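Local coordinates for peptidase S15/CocE/NonD (Thaumarchaeota archaeon SCGC AB-539-E09, PDB 4PF1), which is a serine peptidase of the alpha/beta-hydrolase fold, described as an aminopeptidase, that probably removes residues from the N-terminal end of peptides, at residues L52-V57 and S81-V86. Residues are numbered along the deposited sequence; the frame is centred on the assembly and turned at random.
Sequences LIPKGV and SSLSMV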
# COMPACT_ATOMS: atom_id res chain seq x y z
N LEU A 52 -30.12 13.57 19.30
CA LEU A 52 -30.24 13.60 17.84
C LEU A 52 -31.60 13.06 17.42
O LEU A 52 -31.89 11.88 17.58
CB LEU A 52 -29.09 12.80 17.17
CG LEU A 52 -27.66 13.10 17.65
CD1 LEU A 52 -26.69 12.11 17.09
CD2 LEU A 52 -27.23 14.53 17.30
N ILE A 53 -32.46 13.96 16.93
CA ILE A 53 -33.82 13.59 16.52
C ILE A 53 -33.92 13.61 14.99
O ILE A 53 -33.70 14.66 14.39
CB ILE A 53 -34.89 14.51 17.18
CG1 ILE A 53 -34.59 14.78 18.67
CG2 ILE A 53 -36.30 13.92 16.98
CD1 ILE A 53 -35.13 16.09 19.21
N PRO A 54 -34.27 12.48 14.35
CA PRO A 54 -34.44 12.49 12.89
C PRO A 54 -35.60 13.41 12.50
O PRO A 54 -36.62 13.43 13.19
CB PRO A 54 -34.73 11.02 12.54
CG PRO A 54 -34.35 10.24 13.75
CD PRO A 54 -34.58 11.15 14.91
N LYS A 55 -35.44 14.21 11.43
CA LYS A 55 -36.48 15.16 11.02
C LYS A 55 -37.74 14.44 10.50
O LYS A 55 -37.63 13.49 9.73
CB LYS A 55 -35.95 16.15 9.98
CG LYS A 55 -35.14 17.29 10.58
CD LYS A 55 -35.20 18.54 9.73
CE LYS A 55 -34.53 19.72 10.39
NZ LYS A 55 -33.07 19.78 10.08
N GLY A 56 -38.90 14.90 10.96
CA GLY A 56 -40.21 14.39 10.56
C GLY A 56 -40.71 13.18 11.34
O GLY A 56 -41.87 12.79 11.19
N VAL A 57 -39.85 12.58 12.17
CA VAL A 57 -40.20 11.38 12.93
C VAL A 57 -41.09 11.71 14.15
O VAL A 57 -41.05 12.83 14.68
CB VAL A 57 -38.94 10.56 13.33
CG1 VAL A 57 -38.29 11.11 14.60
CG2 VAL A 57 -39.26 9.08 13.47
N SER A 81 -24.24 16.75 7.40
CA SER A 81 -25.63 17.18 7.42
C SER A 81 -26.56 15.96 7.48
O SER A 81 -27.78 16.10 7.61
CB SER A 81 -25.94 18.02 6.19
OG SER A 81 -25.63 17.32 4.99
N SER A 82 -25.96 14.75 7.38
CA SER A 82 -26.68 13.48 7.40
C SER A 82 -26.51 12.77 8.74
O SER A 82 -25.39 12.67 9.25
CB SER A 82 -26.18 12.59 6.26
OG SER A 82 -26.83 11.33 6.24
N LEU A 83 -27.63 12.27 9.32
CA LEU A 83 -27.64 11.56 10.60
C LEU A 83 -26.81 10.27 10.54
O LEU A 83 -26.11 9.95 11.50
CB LEU A 83 -29.09 11.25 11.04
CG LEU A 83 -29.26 10.48 12.38
CD1 LEU A 83 -28.74 11.29 13.57
CD2 LEU A 83 -30.71 10.07 12.58
N SER A 84 -26.86 9.57 9.40
CA SER A 84 -26.13 8.33 9.16
C SER A 84 -24.60 8.50 9.26
O SER A 84 -23.89 7.54 9.56
CB SER A 84 -26.47 7.78 7.77
OG SER A 84 -26.17 8.73 6.76
N MET A 85 -24.09 9.73 9.01
CA MET A 85 -22.66 10.04 8.97
C MET A 85 -22.09 10.60 10.29
O MET A 85 -20.88 10.57 10.47
CB MET A 85 -22.36 11.02 7.83
CG MET A 85 -22.66 10.48 6.45
SD MET A 85 -21.49 9.22 5.90
CE MET A 85 -20.02 10.21 5.62
N VAL A 86 -22.95 11.15 11.17
CA VAL A 86 -22.48 11.78 12.42
C VAL A 86 -22.39 10.77 13.59
O VAL A 86 -21.59 10.98 14.51
CB VAL A 86 -23.33 13.02 12.84
CG1 VAL A 86 -23.11 14.19 11.88
CG2 VAL A 86 -24.82 12.68 12.96
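L83 reaches from the short, weakly bonded helix 83-86 to the end of strand 46-54 and divides its two methyls between L52 and P54. L83 CD1 lies 3.9 Å from L52 CB, near the root of that side chain, and the methyl CD1 of L52 comes to 4.2 Å of the same L83 CD1. The other branch, CD2 of L83, rests against the pyrrolidine ring of P54, 3.8 Å from CG and 4.1 Å from CB. Because L83 holds CG anti to its own N (chi1 179°), the isobutyl group extends from the short helical segment toward the strand and spreads its fork over two strand residues. Strand alternation turns L52 toward the helical segment and I53 away from it. V86 points the same way as L83, toward the strand, but stays farther off, and Y32 of strand 32-40 touches both L83 and V86. D31 accepts a hydrogen bond from L83 N, while the hydroxyls of S82 and S84 pair at 2.7 Å (OG to OG). Beyond P54 the chain leaves the strand in a type II turn, with G56 at positive phi. Cutting L83 back to an alanine removes both methyls and would probably open a gap beside P54 CG and L52 CB. All three touching residues are buried and meet only through carbon, so this join between the second strand of the mixed sheet, next to outer strand 32-40, and the helical segment rests on apolar packing and shape.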